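Local coordinates for protein hyaluronidase (Thermobaculum terrenum, PDB 5DIY) that probably hydrolyses O-linked N-acetylglucosamine as a family 84 glycoside hydrolase, here in a variant changed at its predicted proton donor, at residues I254-M259 / L267-F272; P262-L267 / S366-E371; D286-A291 / A303-Y308. One frame throughout, in Å; residues are numbered along the deposited sequence.

Interaction 1: I254-M259 / L267-F272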
# COMPACT_ATOMS: atom_id res chain seq x y z
N ILE C 254 -13.66 9.29 0.26
CA ILE C 254 -12.60 8.28 0.27
C ILE C 254 -11.42 8.83 1.05
O ILE C 254 -10.95 9.93 0.76
CB ILE C 254 -12.14 7.89 -1.16
CG1 ILE C 254 -13.35 7.59 -2.06
CG2 ILE C 254 -11.17 6.70 -1.08
CD1 ILE C 254 -13.02 7.12 -3.47
N TYR C 255 -10.95 8.05 2.02
CA TYR C 255 -9.67 8.29 2.68
C TYR C 255 -8.65 7.24 2.24
O TYR C 255 -8.90 6.04 2.36
CB TYR C 255 -9.83 8.23 4.20
CG TYR C 255 -10.62 9.37 4.81
CD1 TYR C 255 -12.01 9.39 4.75
CD2 TYR C 255 -9.97 10.42 5.46
CE1 TYR C 255 -12.74 10.42 5.32
CE2 TYR C 255 -10.68 11.46 6.03
CZ TYR C 255 -12.07 11.46 5.96
OH TYR C 255 -12.78 12.49 6.53
N ALA C 256 -7.50 7.70 1.74
CA ALA C 256 -6.41 6.80 1.33
C ALA C 256 -5.50 6.54 2.51
O ALA C 256 -5.01 7.49 3.14
CB ALA C 256 -5.63 7.41 0.19
N ASN C 257 -5.27 5.27 2.83
CA ASN C 257 -4.24 4.89 3.80
C ASN C 257 -2.87 4.81 3.09
O ASN C 257 -2.66 3.91 2.26
CB ASN C 257 -4.58 3.55 4.48
CG ASN C 257 -3.80 3.32 5.77
OD1 ASN C 257 -3.12 4.22 6.27
ND2 ASN C 257 -3.90 2.13 6.32
N PRO C 258 -1.94 5.74 3.39
CA PRO C 258 -0.68 5.80 2.66
C PRO C 258 0.43 4.93 3.25
O PRO C 258 0.21 4.20 4.22
CB PRO C 258 -0.31 7.28 2.77
CG PRO C 258 -0.86 7.69 4.10
CD PRO C 258 -2.01 6.79 4.43
N MET C 259 1.61 5.00 2.64
CA MET C 259 2.77 4.28 3.16
C MET C 259 3.36 5.02 4.35
O MET C 259 3.21 6.25 4.48
CB MET C 259 3.85 4.14 2.07
CG MET C 259 3.39 3.38 0.84
SD MET C 259 4.71 3.11 -0.36
CE MET C 259 4.71 4.69 -1.19
N LEU C 267 3.51 10.52 -4.72
CA LEU C 267 3.36 10.14 -6.13
C LEU C 267 1.97 9.51 -6.40
O LEU C 267 1.21 10.05 -7.20
CB LEU C 267 4.54 9.26 -6.59
CG LEU C 267 5.07 9.44 -8.01
CD1 LEU C 267 6.14 8.39 -8.28
CD2 LEU C 267 3.95 9.35 -9.04
N PRO C 268 1.63 8.40 -5.71
CA PRO C 268 0.27 7.85 -5.88
C PRO C 268 -0.85 8.72 -5.30
O PRO C 268 -1.94 8.75 -5.87
CB PRO C 268 0.33 6.50 -5.16
CG PRO C 268 1.48 6.61 -4.23
CD PRO C 268 2.47 7.48 -4.93
N LEU C 269 -0.58 9.42 -4.20
CA LEU C 269 -1.57 10.35 -3.62
C LEU C 269 -1.93 11.50 -4.56
O LEU C 269 -3.09 11.93 -4.60
CB LEU C 269 -1.12 10.88 -2.25
CG LEU C 269 -1.10 9.87 -1.10
CD1 LEU C 269 -0.52 10.52 0.14
CD2 LEU C 269 -2.48 9.28 -0.81
N TYR C 270 -0.95 12.00 -5.32
CA TYR C 270 -1.21 12.97 -6.38
C TYR C 270 -2.25 12.44 -7.36
O TYR C 270 -3.20 13.14 -7.70
CB TYR C 270 0.08 13.34 -7.13
CG TYR C 270 -0.07 14.46 -8.14
CD1 TYR C 270 -0.61 14.22 -9.40
CD2 TYR C 270 0.33 15.77 -7.83
CE1 TYR C 270 -0.75 15.24 -10.33
CE2 TYR C 270 0.20 16.79 -8.76
CZ TYR C 270 -0.34 16.52 -10.01
OH TYR C 270 -0.49 17.52 -10.94
N THR C 271 -2.08 11.20 -7.80
CA THR C 271 -2.98 10.58 -8.78
C THR C 271 -4.36 10.32 -8.17
O THR C 271 -5.39 10.51 -8.83
CB THR C 271 -2.40 9.29 -9.39
OG1 THR C 271 -2.29 8.25 -8.40
CG2 THR C 271 -1.04 9.56 -10.03
N PHE C 272 -4.36 9.87 -6.92
CA PHE C 272 -5.57 9.72 -6.12
C PHE C 272 -6.37 11.02 -6.07
O PHE C 272 -7.57 11.02 -6.34
CB PHE C 272 -5.17 9.21 -4.72
CG PHE C 272 -6.25 9.28 -3.68
CD1 PHE C 272 -7.35 8.44 -3.73
CD2 PHE C 272 -6.12 10.15 -2.59
CE1 PHE C 272 -8.34 8.48 -2.75
CE2 PHE C 272 -7.10 10.19 -1.60
CZ PHE C 272 -8.21 9.35 -1.68

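Interaction 2: P262-L267 / S366-E371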
# COMPACT_ATOMS: atom_id res chain seq x y z
N PRO C 262 6.25 8.89 3.70
CA PRO C 262 5.33 9.95 3.29
C PRO C 262 5.67 10.63 1.97
O PRO C 262 4.77 10.94 1.20
CB PRO C 262 5.44 10.98 4.43
CG PRO C 262 6.73 10.70 5.10
CD PRO C 262 6.94 9.22 4.97
N GLU C 263 6.95 10.90 1.74
CA GLU C 263 7.37 11.58 0.52
C GLU C 263 7.12 10.69 -0.71
O GLU C 263 6.61 11.16 -1.72
CB GLU C 263 8.84 12.01 0.62
CG GLU C 263 9.25 13.08 -0.38
CD GLU C 263 8.59 14.42 -0.16
OE1 GLU C 263 8.19 14.73 0.99
OE2 GLU C 263 8.49 15.19 -1.13
N ALA C 264 7.45 9.41 -0.59
CA ALA C 264 7.15 8.43 -1.65
C ALA C 264 5.65 8.29 -1.91
O ALA C 264 5.25 8.07 -3.05
CB ALA C 264 7.77 7.08 -1.32
N SER C 265 4.83 8.41 -0.86
CA SER C 265 3.37 8.35 -1.00
C SER C 265 2.79 9.47 -1.85
O SER C 265 1.72 9.31 -2.43
CB SER C 265 2.67 8.36 0.37
OG SER C 265 2.96 7.20 1.12
N LYS C 266 3.48 10.60 -1.93
CA LYS C 266 2.98 11.75 -2.68
C LYS C 266 2.75 11.47 -4.16
O LYS C 266 1.89 12.10 -4.77
CB LYS C 266 3.90 12.96 -2.52
CG LYS C 266 3.92 13.53 -1.11
CD LYS C 266 4.88 14.69 -1.01
CE LYS C 266 4.97 15.25 0.40
NZ LYS C 266 5.82 16.47 0.40
N LEU C 267 3.51 10.52 -4.72
CA LEU C 267 3.36 10.14 -6.13
C LEU C 267 1.97 9.51 -6.40
O LEU C 267 1.21 10.05 -7.20
CB LEU C 267 4.54 9.26 -6.59
CG LEU C 267 5.07 9.44 -8.01
CD1 LEU C 267 6.14 8.39 -8.28
CD2 LEU C 267 3.95 9.35 -9.04
N SER C 366 16.83 14.54 -3.37
CA SER C 366 15.63 14.85 -2.60
C SER C 366 15.21 13.73 -1.65
O SER C 366 15.69 12.60 -1.72
CB SER C 366 14.48 15.16 -3.55
OG SER C 366 14.13 14.01 -4.30
N LYS C 367 14.28 14.07 -0.75
CA LYS C 367 13.76 13.12 0.22
C LYS C 367 13.08 11.89 -0.41
O LYS C 367 13.21 10.79 0.10
CB LYS C 367 12.78 13.81 1.16
CG LYS C 367 12.29 12.90 2.27
CD LYS C 367 11.51 13.65 3.31
CE LYS C 367 11.28 12.75 4.50
NZ LYS C 367 10.06 13.15 5.22
N PHE C 368 12.35 12.10 -1.50
CA PHE C 368 11.74 10.99 -2.25
C PHE C 368 12.79 9.91 -2.54
O PHE C 368 12.59 8.73 -2.20
CB PHE C 368 11.11 11.51 -3.56
CG PHE C 368 10.53 10.42 -4.43
CD1 PHE C 368 11.33 9.77 -5.39
CD2 PHE C 368 9.20 10.04 -4.32
CE1 PHE C 368 10.81 8.77 -6.19
CE2 PHE C 368 8.67 9.04 -5.12
CZ PHE C 368 9.47 8.40 -6.06
N PHE C 369 13.92 10.31 -3.13
CA PHE C 369 14.97 9.34 -3.50
C PHE C 369 15.75 8.77 -2.32
O PHE C 369 16.28 7.66 -2.42
CB PHE C 369 15.90 9.91 -4.57
CG PHE C 369 15.19 10.16 -5.87
CD1 PHE C 369 14.76 9.09 -6.65
CD2 PHE C 369 14.88 11.45 -6.28
CE1 PHE C 369 14.06 9.30 -7.83
CE2 PHE C 369 14.19 11.67 -7.46
CZ PHE C 369 13.78 10.60 -8.24
N TRP C 370 15.78 9.49 -1.19
CA TRP C 370 16.23 8.90 0.09
C TRP C 370 15.28 7.78 0.56
O TRP C 370 15.74 6.74 1.01
CB TRP C 370 16.35 9.97 1.18
CG TRP C 370 16.83 9.42 2.49
CD1 TRP C 370 18.13 9.26 2.89
CD2 TRP C 370 16.02 8.94 3.57
NE1 TRP C 370 18.18 8.72 4.15
CE2 TRP C 370 16.90 8.51 4.60
CE3 TRP C 370 14.64 8.84 3.78
CZ2 TRP C 370 16.44 7.98 5.81
CZ3 TRP C 370 14.18 8.31 4.99
CH2 TRP C 370 15.08 7.89 5.99
N GLU C 371 13.97 8.01 0.46
CA GLU C 371 12.99 6.99 0.91
C GLU C 371 13.02 5.72 0.06
O GLU C 371 12.96 4.61 0.60
CB GLU C 371 11.57 7.57 0.96
CG GLU C 371 11.31 8.41 2.19
CD GLU C 371 9.92 9.02 2.23
OE1 GLU C 371 9.08 8.70 1.37
OE2 GLU C 371 9.68 9.86 3.13
O HOH W 1 7.86 13.91 3.73
O HOH W 2 11.27 14.84 -2.44

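Interaction 3: D286-A291 / A303-Y308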
# COMPACT_ATOMS: atom_id res chain seq x y z
N ASP C 286 -1.57 9.27 -17.59
CA ASP C 286 -1.49 10.74 -17.71
C ASP C 286 -1.23 11.37 -16.34
O ASP C 286 -0.39 12.26 -16.21
CB ASP C 286 -2.80 11.34 -18.24
CG ASP C 286 -3.11 10.98 -19.69
OD1 ASP C 286 -2.30 10.30 -20.37
OD2 ASP C 286 -4.18 11.40 -20.16
N SER C 287 -1.97 10.90 -15.34
CA SER C 287 -1.88 11.46 -13.99
C SER C 287 -0.53 11.17 -13.35
O SER C 287 0.08 12.05 -12.76
CB SER C 287 -3.00 10.90 -13.12
OG SER C 287 -3.05 11.60 -11.89
N TRP C 288 -0.08 9.92 -13.48
CA TRP C 288 1.21 9.50 -12.93
C TRP C 288 2.38 10.30 -13.51
O TRP C 288 3.30 10.65 -12.78
CB TRP C 288 1.41 8.00 -13.13
CG TRP C 288 2.50 7.42 -12.31
CD1 TRP C 288 2.42 7.01 -11.01
CD2 TRP C 288 3.84 7.16 -12.73
NE1 TRP C 288 3.63 6.52 -10.58
CE2 TRP C 288 4.52 6.60 -11.62
CE3 TRP C 288 4.53 7.35 -13.93
CZ2 TRP C 288 5.86 6.22 -11.68
CZ3 TRP C 288 5.87 6.98 -13.99
CH2 TRP C 288 6.52 6.42 -12.87
N ARG C 289 2.33 10.60 -14.81
CA ARG C 289 3.39 11.38 -15.49
C ARG C 289 3.40 12.85 -15.08
O ARG C 289 4.47 13.43 -14.90
CB ARG C 289 3.27 11.27 -17.02
CG ARG C 289 3.58 9.88 -17.54
CD ARG C 289 3.10 9.68 -18.97
NE ARG C 289 3.74 10.63 -19.89
CZ ARG C 289 4.99 10.55 -20.34
NH1 ARG C 289 5.80 9.55 -19.99
NH2 ARG C 289 5.45 11.49 -21.17
N GLN C 290 2.22 13.46 -14.95
CA GLN C 290 2.13 14.81 -14.41
C GLN C 290 2.61 14.86 -12.95
O GLN C 290 3.29 15.81 -12.55
CB GLN C 290 0.70 15.37 -14.52
CG GLN C 290 0.63 16.88 -14.32
CD GLN C 290 -0.73 17.45 -14.65
OE1 GLN C 290 -0.87 18.24 -15.59
NE2 GLN C 290 -1.75 17.06 -13.89
N ALA C 291 2.26 13.83 -12.17
CA ALA C 291 2.73 13.69 -10.79
C ALA C 291 4.26 13.66 -10.71
O ALA C 291 4.84 14.43 -9.94
CB ALA C 291 2.16 12.43 -10.15
N ALA C 303 13.15 7.97 -16.92
CA ALA C 303 13.79 7.10 -15.92
C ALA C 303 12.80 6.56 -14.88
O ALA C 303 12.90 5.39 -14.46
CB ALA C 303 14.91 7.84 -15.22
N MET C 304 11.85 7.39 -14.45
CA MET C 304 10.82 6.94 -13.52
C MET C 304 9.89 5.93 -14.19
O MET C 304 9.59 4.90 -13.60
CB MET C 304 10.03 8.12 -12.92
CG MET C 304 10.77 8.86 -11.82
SD MET C 304 11.23 7.84 -10.40
CE MET C 304 9.62 7.36 -9.79
N GLU C 305 9.44 6.23 -15.41
CA GLU C 305 8.66 5.29 -16.21
C GLU C 305 9.32 3.91 -16.22
O GLU C 305 8.68 2.90 -15.91
CB GLU C 305 8.50 5.80 -17.65
CG GLU C 305 7.50 6.94 -17.83
CD GLU C 305 6.05 6.48 -17.95
OE1 GLU C 305 5.72 5.31 -17.65
OE2 GLU C 305 5.21 7.31 -18.36
N LYS C 306 10.62 3.87 -16.53
CA LYS C 306 11.36 2.61 -16.61
C LYS C 306 11.48 1.90 -15.27
O LYS C 306 11.29 0.69 -15.19
CB LYS C 306 12.77 2.84 -17.18
CG LYS C 306 13.46 1.56 -17.61
CD LYS C 306 12.84 1.05 -18.90
CE LYS C 306 13.10 -0.42 -19.12
NZ LYS C 306 12.25 -0.93 -20.22
N PHE C 307 11.82 2.65 -14.23
CA PHE C 307 11.98 2.11 -12.89
C PHE C 307 10.64 1.58 -12.36
O PHE C 307 10.62 0.56 -11.65
CB PHE C 307 12.56 3.18 -11.96
CG PHE C 307 12.73 2.74 -10.54
CD1 PHE C 307 13.68 1.77 -10.21
CD2 PHE C 307 11.96 3.30 -9.52
CE1 PHE C 307 13.84 1.36 -8.89
CE2 PHE C 307 12.13 2.90 -8.20
CZ PHE C 307 13.07 1.93 -7.89
N TYR C 308 9.54 2.26 -12.70
CA TYR C 308 8.20 1.84 -12.27
C TYR C 308 7.81 0.46 -12.84
O TYR C 308 7.07 -0.27 -12.18
CB TYR C 308 7.11 2.89 -12.56
CG TYR C 308 5.73 2.36 -12.23
CD1 TYR C 308 5.44 1.90 -10.94
CD2 TYR C 308 4.75 2.22 -13.21
CE1 TYR C 308 4.20 1.35 -10.63
CE2 TYR C 308 3.50 1.68 -12.91
CZ TYR C 308 3.23 1.25 -11.61
OH TYR C 308 2.02 0.70 -11.29

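Interaction 1: I254-M259 / L267-F272
A256 sets its methyl group over one face of the F272 ring. CB lies 3.8 Å from the centroid of that ring and 18° off its normal, displaced toward the rim, so that the nearest ring atom is F272 CE2 at 3.6 Å from A256 CB. CG of F272, anti to the backbone N (chi1 167°), is directed toward the strand. I254 meets the ring elsewhere: its CG2 branch approaches F272 CE1 to 3.7 Å, the two side chains crossing obliquely, while I254 O lies in the ring plane at the edge, 3.7 Å from F272 CZ. These contacts pack the last of the eight parallel strands of the TIM barrel, 251-256, against the helix that follows it, 262-277, with the segment axes nearly antiparallel at 169° and 10.6 Å apart. One turn earlier on the helix, L269 divides its two methyls between the partners. L269 CD2 touches A256 CB at 3.8 Å, and L269 CD1 lies 4.2 Å from P258 CB, where the strand has given way to loop. No hydrogen bond crosses between the segments. N257, whose CB points away from the helix, touches the N-acetylglucosamine and accepts a hydrogen bond from G12 N through OD1. On the helix, P268 O takes both F272 N and T271 OG1, the latter at 2.6 Å.

Interaction 2: P262-L267 / S366-E371
E371 OE1 accepts a hydrogen bond from A264 N over 2.6 Å with an N-H...O angle of 163°; the donor, in the N-terminal part of helix 262-277, comes from the syn side and somewhat out of the carboxylate plane. The other oxygen takes a weak bond, E371 OE2 lying 3.2 Å from E263 N. Beyond CG the E371 chain is extended (chi2 178°), which carries CD toward these two amides, and its OE2 also packs against P262 CD, the two side chains crossing at about a right angle.

E263 CG, anti to the backbone N, lies 3.4 Å from F368 N, while CB and CG of K367 pack against E263 CG and CB. Two waters complete the join: one donates to E263 OE1 and accepts from K367 NZ, the other donates to E263 OE2 and accepts from F368 N. K266 NZ, one turn on, makes a salt bridge to E263 OE1 at 3.0 Å and another to D25, and K367 NZ pairs with E22, both acids on helix 20-32. The apolar side is carried by F368, with E263 O at the edge of its ring, A264 CA 3.7 Å from F368 CD2, and L267 CD1 4.0 Å from F368 CZ.

The short helix 367-371 thus crosses the N-terminal part of the last barrel helix at -105°. Main-chain N-H groups in the N-terminal part of a helix can lack an acceptor in a preceding turn, and E371 supplies acceptors, from a distant part of the chain; the positive end of the helix dipole would probably help to stabilise its negative charge.

Interaction 3: D286-A291 / A303-Y308
W288 drives the far rim of its indole against helix 301-308, making the apolar part of this contact. W288 CH2 lies 3.6 Å from Y308 CB and 3.9 Å from M304 CB, so the tip of the six-membered ring sits between the two residues one turn apart. CG of W288 is anti to the backbone N. The segment axes are 11.1 Å apart at their closest.

The aromatic pair formed by W288 and Y308 is oblique: the six-membered ring of W288 and the phenol ring of Y308 have centroids 5.1 Å apart and planes inclined by 36°. Backbone atoms meet the indole at its edge, with M304 O 3.5 Å from W288 CH2 and E305 N near the plane beside CZ3. On the five-membered ring, W288 NE1 is hydrogen-bonded to I237 O, and P239 touches both W288 and Y308.

Charge pairing adds a single bond. R289 NH1 donates to E305 OE2 over 2.8 Å at an N-H...O angle of 167°; the acceptor lies in the guanidinium plane, whereas the donor reaches the carboxylate oxygen from its anti side. Both chains bend to meet there, R289 at chi3 and E305 at chi2. E305 OE2 also lies 3.2 Å from R289 CG, the two side chains crossing at about a right angle, and E305 CD lies 4.0 Å from W288 CZ3. The bridge thus flanks the indole toward the more exposed side of the contact.

Together these contacts are plain helix-helix packing between 284-296 and 301-308, two successive helices joined by a short loop, their short segments crossing at 125°, which lead from the TIM barrel to the helical region that begins with 322-336 and 340-362.

Overall arrangement
Interactions 1 and 2 both use helix 262-277 and share L267: the middle of that helix packs on barrel strand 251-256 in interaction 1, its N-terminal part meets helix 367-371 in interaction 2. The first is wholly buried and apolar, nearest the sugar site; the second is mostly buried yet polar, with waters and charges; interaction 3, farthest from the chain centre, is partly buried and mixes an indole with a surface salt bridge. S265 OG probably bonds to M259 N, tying interactions 1 and 2. L267 also touches W288 and M304, and F368 touches M304, so interaction 3 packs directly against interaction 2.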